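Local coordinates for protein D-glyceraldehyde dehydrogenase (NADP(+)) (Thermoplasma acidophilum, PDB 5IZD) that oxidises D-glyceraldehyde to (R)-glycerate with NADP as coenzyme, working as a homotetramer in the non-phosphorylated Entner-Doudoroff pathway, at residues I67-K72 and Q107-A112; L364-G369 and A384-A389. All blocks are in the same frame, centred on the assembly; numbering follows the deposited sequence.

Contact 1 and contact 2 lie on opposite sides of the centre of the chain, their centres 39 Å apart and their nearest atoms about 21 Å apart. Contact 1 pairs two antiparallel helices mainly through side chains: a buried apolar half of Ile68, Ile108 and Ala112, and a partly exposed polar half of Tyr69, Lys72 and Gln109, where a second subunit meets Tyr69 and Gln109. Contact 2 is buried almost throughout and touched by no other chain of the assembly; its two parallel strands are joined mainly by main-chain hydrogen bonds, with modest side-chain contact. No helix or strand is common to both, although all four segments belong to the aldehyde dehydrogenase fold.

Contact 1: I67-K72 and Q107-A112; sequences IIYRAK and QIQYYA
Lys72, whose CB faces helix 94-112, has CG anti to the backbone N (chi1 -163°), and a bend at chi3 precedes its meeting with Gln109. On the facing helix, Gln109 also has CG anti to the backbone N and bends at chi2 before its amide. Lys72 NZ gives a hydrogen bond of 2.9 Å to Gln109 OE1, approaching from above the carbonyl plane. The same amide meets the Tyr69 ring: OE1 sits at the ring edge, and Tyr69 CE1 lies 3.5 Å from Gln109 NE2, with the amide and ring planes 31° apart. Gln109 NE2 is itself bound to Glu113 of its own chain, so both ends of the amide have polar partners, which would hold its rotation.

Over one face of the Tyr69 ring lies Ala112 CB, 3.8 Å from the ring centroid, a CH-pi contact displaced toward the rim. Beyond it the interface is apolar. Ile68 CG2 meets Ile108 CG2 at 3.5 Å, tighter than usual for two carbons, and reaches Ala112 CB at 3.8 Å. Lys72 contributes its aliphatic base, CB lying 3.8 Å from Ile108 CG2. Ile68 also rests on Leu164 of helix 153-164.

The Tyr69 hydroxyl is hydrogen-bonded to Glu113 of the second subunit, whose Gln109 packs on Tyr69; the polar side of this helix pair is therefore also a subunit contact. The axes of the short segments come within 9.3 Å at 166°, nearly antiparallel, with 385 Å² of surface buried. This geometry is that of an antiparallel helix pair, here helices 39-77 and 94-112 of the aldehyde dehydrogenase fold, apolar on one side and joined to a partner subunit on the other.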
ATOM      1  N   ILE A  67     -19.764  16.877  -6.015  1.00 34.56           N
ATOM      2  CA  ILE A  67     -20.114  18.117  -5.276  1.00 34.59           C
ATOM      3  C   ILE A  67     -18.832  18.907  -4.976  1.00 33.76           C
ATOM      4  O   ILE A  67     -18.792  20.106  -5.197  1.00 34.02           O
ATOM      5  CB  ILE A  67     -20.835  17.813  -3.941  1.00 34.46           C
ATOM      6  CG1 ILE A  67     -22.200  17.181  -4.184  1.00 35.24           C
ATOM      7  CG2 ILE A  67     -20.960  19.090  -3.117  1.00 34.62           C
ATOM      8  CD1 ILE A  67     -22.821  16.502  -2.955  1.00 35.07           C
ATOM      9  N   ILE A  68     -17.779  18.228  -4.525  1.00 32.63           N
ATOM     10  CA  ILE A  68     -16.521  18.915  -4.233  1.00 31.94           C
ATOM     11  C   ILE A  68     -15.873  19.505  -5.497  1.00 32.25           C
ATOM     12  O   ILE A  68     -15.310  20.657  -5.432  1.00 31.78           O
ATOM     13  CB  ILE A  68     -15.526  17.997  -3.481  1.00 31.11           C
ATOM     14  CG1 ILE A  68     -16.072  17.619  -2.093  1.00 30.84           C
ATOM     15  CG2 ILE A  68     -14.125  18.611  -3.370  1.00 30.54           C
ATOM     16  CD1 ILE A  68     -15.497  16.343  -1.530  1.00 30.46           C
ATOM     17  N   TYR A  69     -15.949  18.771  -6.621  1.00 32.48           N
ATOM     18  CA  TYR A  69     -15.428  19.289  -7.906  1.00 33.15           C
ATOM     19  C   TYR A  69     -16.187  20.562  -8.408  1.00 34.47           C
ATOM     20  O   TYR A  69     -15.593  21.501  -8.929  1.00 34.16           O
ATOM     21  CB  TYR A  69     -15.454  18.221  -9.019  1.00 33.28           C
ATOM     22  CG  TYR A  69     -14.402  17.092  -8.937  1.00 32.58           C
ATOM     23  CD1 TYR A  69     -13.041  17.365  -8.825  1.00 32.01           C
ATOM     24  CD2 TYR A  69     -14.794  15.744  -9.017  1.00 32.58           C
ATOM     25  CE1 TYR A  69     -12.094  16.339  -8.833  1.00 31.59           C
ATOM     26  CE2 TYR A  69     -13.865  14.697  -8.973  1.00 32.04           C
ATOM     27  CZ  TYR A  69     -12.520  14.995  -8.866  1.00 31.54           C
ATOM     28  OH  TYR A  69     -11.603  13.976  -8.863  1.00 31.01           O
ATOM     29  N   ARG A  70     -17.486  20.572  -8.185  1.00 35.95           N
ATOM     30  CA  ARG A  70     -18.377  21.667  -8.513  1.00 37.85           C
ATOM     31  C   ARG A  70     -17.884  22.889  -7.736  1.00 36.99           C
ATOM     32  O   ARG A  70     -17.650  23.895  -8.322  1.00 37.31           O
ATOM     33  CB  ARG A  70     -19.794  21.302  -8.139  1.00 40.20           C
ATOM     34  CG  ARG A  70     -20.864  21.917  -9.025  1.00 43.41           C
ATOM     35  CD  ARG A  70     -21.865  20.859  -9.483  1.00 46.07           C
ATOM     36  NE  ARG A  70     -22.666  20.434  -8.368  1.00 47.05           N
ATOM     37  CZ  ARG A  70     -23.155  19.225  -8.216  1.00 48.78           C
ATOM     38  NH1 ARG A  70     -23.870  18.954  -7.149  1.00 49.17           N
ATOM     39  NH2 ARG A  70     -22.944  18.308  -9.139  1.00 49.90           N
ATOM     40  N   ALA A  71     -17.703  22.754  -6.429  1.00 35.98           N
ATOM     41  CA  ALA A  71     -17.116  23.815  -5.567  1.00 35.49           C
ATOM     42  C   ALA A  71     -15.800  24.333  -6.108  1.00 35.24           C
ATOM     43  O   ALA A  71     -15.611  25.521  -6.263  1.00 34.92           O
ATOM     44  CB  ALA A  71     -16.937  23.377  -4.139  1.00 34.67           C
ATOM     45  N   LYS A  72     -14.904  23.417  -6.435  1.00 35.18           N
ATOM     46  CA  LYS A  72     -13.690  23.812  -7.114  1.00 35.53           C
ATOM     47  C   LYS A  72     -13.951  24.697  -8.364  1.00 36.37           C
ATOM     48  O   LYS A  72     -13.355  25.758  -8.455  1.00 35.69           O
ATOM     49  CB  LYS A  72     -12.849  22.640  -7.533  1.00 35.57           C
ATOM     50  CG  LYS A  72     -11.436  23.095  -7.858  1.00 35.84           C
ATOM     51  CD  LYS A  72     -10.758  22.215  -8.855  1.00 36.63           C
ATOM     52  CE  LYS A  72     -11.377  22.268 -10.222  1.00 37.96           C
ATOM     53  NZ  LYS A  72     -10.458  21.512 -11.104  1.00 38.23           N
ATOM     54  N   GLN A 107      -5.647  22.008  -4.268  1.00 31.80           N
ATOM     55  CA  GLN A 107      -5.829  21.119  -3.167  1.00 31.06           C
ATOM     56  C   GLN A 107      -7.179  20.452  -3.218  1.00 30.70           C
ATOM     57  O   GLN A 107      -7.320  19.262  -2.948  1.00 29.83           O
ATOM     58  CB  GLN A 107      -5.690  21.850  -1.836  1.00 31.14           C
ATOM     59  CG  GLN A 107      -4.270  22.097  -1.393  1.00 30.94           C
ATOM     60  CD  GLN A 107      -4.284  22.796  -0.043  1.00 31.36           C
ATOM     61  OE1 GLN A 107      -4.066  22.163   0.991  1.00 31.76           O
ATOM     62  NE2 GLN A 107      -4.653  24.080  -0.038  1.00 31.11           N
ATOM     63  N   ILE A 108      -8.199  21.260  -3.500  1.00 30.47           N
ATOM     64  CA  ILE A 108      -9.529  20.717  -3.614  1.00 30.36           C
ATOM     65  C   ILE A 108      -9.577  19.651  -4.749  1.00 30.43           C
ATOM     66  O   ILE A 108     -10.174  18.584  -4.572  1.00 30.40           O
ATOM     67  CB  ILE A 108     -10.565  21.805  -3.838  1.00 30.82           C
ATOM     68  CG1 ILE A 108     -10.753  22.629  -2.553  1.00 30.55           C
ATOM     69  CG2 ILE A 108     -11.888  21.160  -4.212  1.00 31.32           C
ATOM     70  CD1 ILE A 108     -11.530  23.924  -2.783  1.00 31.10           C
ATOM     71  N   GLN A 109      -8.951  19.928  -5.898  1.00 30.49           N
ATOM     72  CA  GLN A 109      -8.836  18.929  -6.963  1.00 30.63           C
ATOM     73  C   GLN A 109      -8.166  17.633  -6.469  1.00 29.74           C
ATOM     74  O   GLN A 109      -8.736  16.568  -6.577  1.00 29.44           O
ATOM     75  CB  GLN A 109      -8.050  19.471  -8.130  1.00 31.24           C
ATOM     76  CG  GLN A 109      -7.879  18.483  -9.265  1.00 31.75           C
ATOM     77  CD  GLN A 109      -9.163  18.151  -9.996  1.00 32.47           C
ATOM     78  OE1 GLN A 109     -10.100  18.913  -9.990  1.00 33.20           O
ATOM     79  NE2 GLN A 109      -9.195  16.995 -10.638  1.00 32.74           N
ATOM     80  N   TYR A 110      -7.007  17.794  -5.865  1.00 29.17           N
ATOM     81  CA  TYR A 110      -6.185  16.680  -5.431  1.00 28.64           C
ATOM     82  C   TYR A 110      -6.939  15.789  -4.439  1.00 28.36           C
ATOM     83  O   TYR A 110      -6.954  14.569  -4.621  1.00 28.19           O
ATOM     84  CB  TYR A 110      -4.902  17.165  -4.807  1.00 28.26           C
ATOM     85  CG  TYR A 110      -4.109  16.043  -4.151  1.00 27.96           C
ATOM     86  CD1 TYR A 110      -3.206  15.240  -4.896  1.00 27.99           C
ATOM     87  CD2 TYR A 110      -4.247  15.781  -2.772  1.00 27.54           C
ATOM     88  CE1 TYR A 110      -2.477  14.224  -4.274  1.00 27.65           C
ATOM     89  CE2 TYR A 110      -3.565  14.731  -2.174  1.00 27.18           C
ATOM     90  CZ  TYR A 110      -2.678  13.966  -2.933  1.00 27.21           C
ATOM     91  OH  TYR A 110      -2.025  12.956  -2.292  1.00 26.96           O
ATOM     92  N   TYR A 111      -7.589  16.383  -3.425  1.00 28.18           N
ATOM     93  CA  TYR A 111      -8.288  15.580  -2.437  1.00 28.04           C
ATOM     94  C   TYR A 111      -9.511  14.876  -3.011  1.00 28.41           C
ATOM     95  O   TYR A 111      -9.769  13.685  -2.683  1.00 28.12           O
ATOM     96  CB  TYR A 111      -8.643  16.361  -1.178  1.00 28.01           C
ATOM     97  CG  TYR A 111      -7.444  16.683  -0.324  1.00 27.71           C
ATOM     98  CD1 TYR A 111      -6.707  15.687   0.268  1.00 27.44           C
ATOM     99  CD2 TYR A 111      -7.043  17.989  -0.111  1.00 27.88           C
ATOM    100  CE1 TYR A 111      -5.601  15.955   1.017  1.00 27.24           C
ATOM    101  CE2 TYR A 111      -5.954  18.289   0.672  1.00 27.59           C
ATOM    102  CZ  TYR A 111      -5.232  17.261   1.250  1.00 27.59           C
ATOM    103  OH  TYR A 111      -4.101  17.503   2.027  1.00 27.69           O
ATOM    104  N   ALA A 112     -10.261  15.579  -3.859  1.00 28.92           N
ATOM    105  CA  ALA A 112     -11.389  14.974  -4.536  1.00 29.40           C
ATOM    106  C   ALA A 112     -10.983  13.809  -5.433  1.00 29.62           C
ATOM    107  O   ALA A 112     -11.733  12.836  -5.529  1.00 29.74           O
ATOM    108  CB  ALA A 112     -12.203  16.003  -5.297  1.00 29.92           C
TER

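Contact 2: L364-G369 and A384-A389; sequences LPTIIG and APVIGA
A beta-alpha-beta unit of the aldehyde dehydrogenase fold, made of strand 366-369, helix 376-379 and strand 386-392, brings Thr366 and Ile368 beside Val386, Ile387 and Gly388. The strands are parallel neighbours in a mixed sheet; their short axes differ in direction by 23°. Four main-chain hydrogen bonds alternate between them. Thr366 N binds Pro385 O at 2.8 Å, and Ile387 N returns to Thr366 O at 2.9 Å; Ile368 N then binds Ile387 O, and Ala389 N binds Ile368 O. The same carbonyl oxygens also receive CA-H...O contacts: Val386 CA lies 3.2 Å from Thr366 O, and Gly388 CA comes equally near Ile368 O.

Pro385, at the centre of an inverse gamma turn, supplies the first acceptor just as its segment enters the strand. Its ring reaches back across the contact, CG lying 3.8 Å from Leu364 O. On the sheet face carrying Thr366, Ile368 and Val386, the side chains of Thr366 and Val386 run side by side in the same direction, with Thr366 CB 4.0 Å from Val386 CG2. Ile368 CD1 meets Val386 CG1 at 4.2 Å, a looser apolar touch, while Ala337 and Thr330 of helix 324-339 pack against Ile368 and Val386 respectively. On the other face Ile367 packs on Tyr274 of helix 262-274 and Met298 of helix 294-305.

Segment 384-389 follows directly on residues 381-383, inferred by similarity to bind NADP, yet the side chain of Pro385 lies about 14 Å from the bound coenzyme. The Thr366 hydroxyl turns back to its own segment: with OG1 anti to the carbonyl carbon (chi1 -58°), it donates to Leu364 O at 2.8 Å from above the carbonyl plane, and is also hydrogen-bonded to Gly348 N.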
ATOM      1  N   LEU A 364       9.968  46.109   9.389  1.00 32.63           N
ATOM      2  CA  LEU A 364      11.043  45.938   8.423  1.00 32.86           C
ATOM      3  C   LEU A 364      11.704  44.572   8.485  1.00 32.59           C
ATOM      4  O   LEU A 364      11.814  43.986   9.574  1.00 32.55           O
ATOM      5  CB  LEU A 364      12.136  47.001   8.645  1.00 33.51           C
ATOM      6  CG  LEU A 364      11.779  48.486   8.368  1.00 34.02           C
ATOM      7  CD1 LEU A 364      12.864  49.413   8.884  1.00 34.54           C
ATOM      8  CD2 LEU A 364      11.621  48.655   6.855  1.00 34.15           C
ATOM      9  N   PRO A 365      12.192  44.067   7.326  1.00 32.59           N
ATOM     10  CA  PRO A 365      13.122  42.944   7.355  1.00 32.39           C
ATOM     11  C   PRO A 365      14.280  43.176   8.343  1.00 32.77           C
ATOM     12  O   PRO A 365      14.926  44.247   8.331  1.00 33.34           O
ATOM     13  CB  PRO A 365      13.653  42.911   5.910  1.00 32.60           C
ATOM     14  CG  PRO A 365      12.516  43.405   5.110  1.00 32.51           C
ATOM     15  CD  PRO A 365      11.996  44.556   5.946  1.00 32.75           C
ATOM     16  N   THR A 366      14.492  42.225   9.237  1.00 32.50           N
ATOM     17  CA  THR A 366      15.400  42.400  10.346  1.00 32.94           C
ATOM     18  C   THR A 366      16.405  41.193  10.424  1.00 33.15           C
ATOM     19  O   THR A 366      15.976  40.044  10.528  1.00 32.28           O
ATOM     20  CB  THR A 366      14.637  42.540  11.656  1.00 32.79           C
ATOM     21  OG1 THR A 366      13.729  43.659  11.586  1.00 32.89           O
ATOM     22  CG2 THR A 366      15.616  42.716  12.819  1.00 33.20           C
ATOM     23  N   ILE A 367      17.701  41.513  10.373  1.00 34.10           N
ATOM     24  CA  ILE A 367      18.772  40.532  10.286  1.00 34.97           C
ATOM     25  C   ILE A 367      19.702  40.788  11.462  1.00 36.06           C
ATOM     26  O   ILE A 367      20.115  41.931  11.698  1.00 36.73           O
ATOM     27  CB  ILE A 367      19.520  40.610   8.931  1.00 35.23           C
ATOM     28  CG1 ILE A 367      18.538  40.409   7.753  1.00 34.77           C
ATOM     29  CG2 ILE A 367      20.619  39.556   8.844  1.00 35.29           C
ATOM     30  CD1 ILE A 367      19.035  41.055   6.475  1.00 35.18           C
ATOM     31  N   ILE A 368      19.943  39.736  12.227  1.00 36.51           N
ATOM     32  CA  ILE A 368      20.702  39.766  13.462  1.00 37.79           C
ATOM     33  C   ILE A 368      21.969  38.875  13.421  1.00 39.06           C
ATOM     34  O   ILE A 368      21.853  37.705  13.042  1.00 38.31           O
ATOM     35  CB  ILE A 368      19.788  39.292  14.594  1.00 37.57           C
ATOM     36  CG1 ILE A 368      18.620  40.282  14.752  1.00 37.70           C
ATOM     37  CG2 ILE A 368      20.555  39.138  15.894  1.00 38.29           C
ATOM     38  CD1 ILE A 368      17.747  39.957  15.926  1.00 37.65           C
ATOM     39  N   GLY A 369      23.127  39.411  13.849  1.00 41.18           N
ATOM     40  CA  GLY A 369      24.401  38.627  14.135  1.00 43.57           C
ATOM     41  C   GLY A 369      24.699  38.405  15.625  1.00 45.52           C
ATOM     42  O   GLY A 369      24.204  39.157  16.517  1.00 47.52           O
ATOM     43  N   ALA A 384       7.665  36.268  11.948  1.00 30.27           N
ATOM     44  CA  ALA A 384       7.769  37.708  11.610  1.00 30.29           C
ATOM     45  C   ALA A 384       9.067  37.851  10.802  1.00 30.14           C
ATOM     46  O   ALA A 384       9.815  36.882  10.708  1.00 29.78           O
ATOM     47  CB  ALA A 384       7.771  38.561  12.862  1.00 30.60           C
ATOM     48  N   PRO A 385       9.328  39.019  10.186  1.00 30.20           N
ATOM     49  CA  PRO A 385      10.430  39.061   9.208  1.00 30.24           C
ATOM     50  C   PRO A 385      11.843  39.284   9.827  1.00 30.51           C
ATOM     51  O   PRO A 385      12.581  40.166   9.415  1.00 30.82           O
ATOM     52  CB  PRO A 385       9.994  40.206   8.282  1.00 30.57           C
ATOM     53  CG  PRO A 385       9.301  41.129   9.215  1.00 30.82           C
ATOM     54  CD  PRO A 385       8.515  40.251  10.140  1.00 30.48           C
ATOM     55  N   VAL A 386      12.202  38.431  10.779  1.00 30.22           N
ATOM     56  CA  VAL A 386      13.349  38.605  11.637  1.00 30.60           C
ATOM     57  C   VAL A 386      14.129  37.275  11.637  1.00 30.52           C
ATOM     58  O   VAL A 386      13.522  36.219  11.816  1.00 29.88           O
ATOM     59  CB  VAL A 386      12.924  38.863  13.109  1.00 30.67           C
ATOM     60  CG1 VAL A 386      14.144  39.046  13.998  1.00 31.08           C
ATOM     61  CG2 VAL A 386      11.976  40.050  13.248  1.00 30.89           C
ATOM     62  N   ILE A 387      15.447  37.319  11.468  1.00 31.14           N
ATOM     63  CA  ILE A 387      16.238  36.104  11.528  1.00 31.32           C
ATOM     64  C   ILE A 387      17.632  36.420  12.067  1.00 32.25           C
ATOM     65  O   ILE A 387      18.190  37.457  11.784  1.00 32.57           O
ATOM     66  CB  ILE A 387      16.262  35.390  10.148  1.00 31.12           C
ATOM     67  CG1 ILE A 387      16.883  33.974  10.246  1.00 31.01           C
ATOM     68  CG2 ILE A 387      17.028  36.210   9.109  1.00 31.59           C
ATOM     69  CD1 ILE A 387      16.547  33.058   9.082  1.00 30.62           C
ATOM     70  N   GLY A 388      18.176  35.502  12.874  1.00 32.78           N
ATOM     71  CA  GLY A 388      19.583  35.515  13.284  1.00 33.60           C
ATOM     72  C   GLY A 388      20.355  34.518  12.476  1.00 33.91           C
ATOM     73  O   GLY A 388      19.762  33.510  12.012  1.00 33.32           O
ATOM     74  N   ALA A 389      21.671  34.767  12.362  1.00 34.82           N
ATOM     75  CA  ALA A 389      22.580  33.967  11.595  1.00 35.32           C
ATOM     76  C   ALA A 389      23.795  33.588  12.440  1.00 36.73           C
ATOM     77  O   ALA A 389      24.239  34.342  13.304  1.00 36.91           O
ATOM     78  CB  ALA A 389      23.030  34.684  10.344  1.00 35.40           C
TER